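Local coordinates for protein transcription initiation factor IIB (Methanocaldococcus vulcanius, PDB 5O9I) that is a mini-intein of the HINT fold, which probably excises itself from the transcription factor by protein splicing, at residues I56-D59 against S60-F64. Numbering follows the deposited sequence.
Sequences IAFD and SNYKF
Tyr-62 turns a ring edge toward the face of Phe-58 in an offset edge-to-face pair, the planes 88° apart and the centroids 5.8 Å from each other. The nearest atoms of the two rings are Tyr-62 CD1 and Phe-58 CE1, 4.0 Å apart. Beyond the hairpin, Phe-100 and Phe-154 meet Phe-58 edge-to-face, while Lys-148 makes a cation-pi contact with Tyr-62. Farther from the turn, the Phe-64 ring meets the backbone with its edge at Ala-57 C and Phe-58 N, and Phe-58 CB lies 3.9 Å from Phe-64 CD1. Ile-56 crosses Phe-64 at roughly a right angle, its CG2 methyl 3.6 Å from Phe-64 CB.

Asp-59 shows how one carboxylate can reinforce a tight turn that the backbone closes. Its CG sits between the backbone N and carbonyl carbon (chi1 71°), which brings OD1 back over the loop. Lys-63 N donates to Asp-59 OD1 at 3.0 Å, meeting it from above the carboxylate plane. The bond is fairly straight (163°). The other oxygen, OD2, takes a water that also donates to Phe-64 O. With an alanine here, Lys-63 N would probably lose this acceptor and the water one of its two anchors, leaving the loop to its backbone bonds. At the far end of its chain, Lys-63 NZ forms a salt bridge with Asp-153.

Backbone bonds complete the closure: Asp-59 N donates to Lys-63 O (2.9 Å), and Tyr-62 N to Asp-59 O (2.8 Å). Phe-58 and Phe-64 follow as an antiparallel non-hydrogen-bonded pair. A type I turn from Asp-59 to Tyr-62, with Tyr-62 in the left-handed helical conformation, defines a 3:5 hairpin with a G1 beta bulge, joining strands 53-58 and 64-68 within the intein's HINT fold.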
loop_
_atom_site.group_PDB
_atom_site.type_symbol
_atom_site.label_atom_id
_atom_site.label_comp_id
_atom_site.label_asym_id
_atom_site.label_seq_id
_atom_site.Cartn_x
_atom_site.Cartn_y
_atom_site.Cartn_z
ATOM N N ILE A 56 8.966 -3.024 -1.429
ATOM C CA ILE A 56 9.352 -2.034 -2.426
ATOM C C ILE A 56 8.721 -0.659 -2.156
ATOM O O ILE A 56 7.494 -0.530 -2.026
ATOM C CB ILE A 56 8.960 -2.517 -3.861
ATOM C CG1 ILE A 56 9.633 -3.855 -4.174
ATOM C CG2 ILE A 56 9.454 -1.574 -4.918
ATOM C CD1 ILE A 56 8.800 -4.662 -5.134
ATOM N N ALA A 57 9.607 0.348 -2.078
ATOM C CA ALA A 57 9.243 1.737 -1.793
ATOM C C ALA A 57 10.044 2.621 -2.660
ATOM O O ALA A 57 11.124 2.262 -3.057
ATOM C CB ALA A 57 9.554 2.071 -0.382
ATOM N N PHE A 58 9.517 3.792 -2.975
ATOM C CA PHE A 58 10.283 4.718 -3.765
ATOM C C PHE A 58 11.104 5.619 -2.905
ATOM O O PHE A 58 10.690 5.987 -1.820
ATOM C CB PHE A 58 9.390 5.507 -4.672
ATOM C CG PHE A 58 8.574 6.577 -3.991
ATOM C CD1 PHE A 58 9.145 7.847 -3.672
ATOM C CD2 PHE A 58 7.243 6.406 -3.791
ATOM C CE1 PHE A 58 8.404 8.842 -3.082
ATOM C CE2 PHE A 58 6.478 7.422 -3.293
ATOM C CZ PHE A 58 7.076 8.628 -2.885
ATOM N N ASP A 59 12.231 6.025 -3.457
ATOM C CA ASP A 59 13.235 6.807 -2.811
ATOM C C ASP A 59 13.065 8.256 -3.251
ATOM O O ASP A 59 12.143 8.608 -3.979
ATOM C CB ASP A 59 14.632 6.206 -3.083
ATOM C CG ASP A 59 15.139 6.374 -4.540
ATOM O OD1 ASP A 59 14.559 7.152 -5.336
ATOM O OD2 ASP A 59 16.203 5.819 -4.939
ATOM N N SER A 60 13.965 9.125 -2.817
ATOM C CA SER A 60 13.826 10.546 -3.060
ATOM C C SER A 60 14.034 10.962 -4.537
ATOM O O SER A 60 13.563 12.039 -4.944
ATOM C CB SER A 60 14.813 11.282 -2.170
ATOM O OG SER A 60 16.134 10.966 -2.546
ATOM N N ASN A 61 14.725 10.120 -5.313
ATOM C CA ASN A 61 14.675 10.170 -6.790
ATOM C C ASN A 61 13.483 9.519 -7.484
ATOM O O ASN A 61 13.442 9.491 -8.715
ATOM C CB ASN A 61 15.931 9.551 -7.345
ATOM C CG ASN A 61 17.133 10.335 -6.963
ATOM O OD1 ASN A 61 17.115 11.555 -7.052
ATOM N ND2 ASN A 61 18.168 9.670 -6.554
ATOM N N TYR A 62 12.495 9.074 -6.719
ATOM C CA TYR A 62 11.307 8.442 -7.266
ATOM C C TYR A 62 11.586 7.084 -7.921
ATOM O O TYR A 62 10.847 6.676 -8.817
ATOM C CB TYR A 62 10.547 9.378 -8.235
ATOM C CG TYR A 62 9.875 10.610 -7.704
ATOM C CD1 TYR A 62 9.699 10.838 -6.312
ATOM C CD2 TYR A 62 9.397 11.573 -8.609
ATOM C CE1 TYR A 62 9.075 12.006 -5.859
ATOM C CE2 TYR A 62 8.780 12.748 -8.158
ATOM C CZ TYR A 62 8.650 12.964 -6.796
ATOM O OH TYR A 62 8.012 14.100 -6.404
ATOM N N LYS A 63 12.616 6.395 -7.428
ATOM C CA LYS A 63 12.994 5.090 -7.890
ATOM C C LYS A 63 12.734 4.051 -6.822
ATOM O O LYS A 63 12.999 4.291 -5.660
ATOM C CB LYS A 63 14.468 5.078 -8.188
ATOM C CG LYS A 63 14.920 6.075 -9.251
ATOM C CD LYS A 63 14.442 5.734 -10.661
ATOM C CE LYS A 63 14.842 4.293 -11.057
ATOM N NZ LYS A 63 14.410 3.949 -12.442
ATOM N N PHE A 64 12.274 2.877 -7.233
ATOM C CA PHE A 64 12.012 1.782 -6.370
ATOM C C PHE A 64 13.260 1.074 -5.876
ATOM O O PHE A 64 14.326 1.047 -6.533
ATOM C CB PHE A 64 11.089 0.767 -7.033
ATOM C CG PHE A 64 9.705 1.279 -7.293
ATOM C CD1 PHE A 64 9.015 1.995 -6.351
ATOM C CD2 PHE A 64 9.106 1.028 -8.491
ATOM C CE1 PHE A 64 7.760 2.492 -6.596
ATOM C CE2 PHE A 64 7.806 1.487 -8.766
ATOM C CZ PHE A 64 7.144 2.237 -7.813
HETATM O O HOH W 1 16.382 3.204 -5.922
#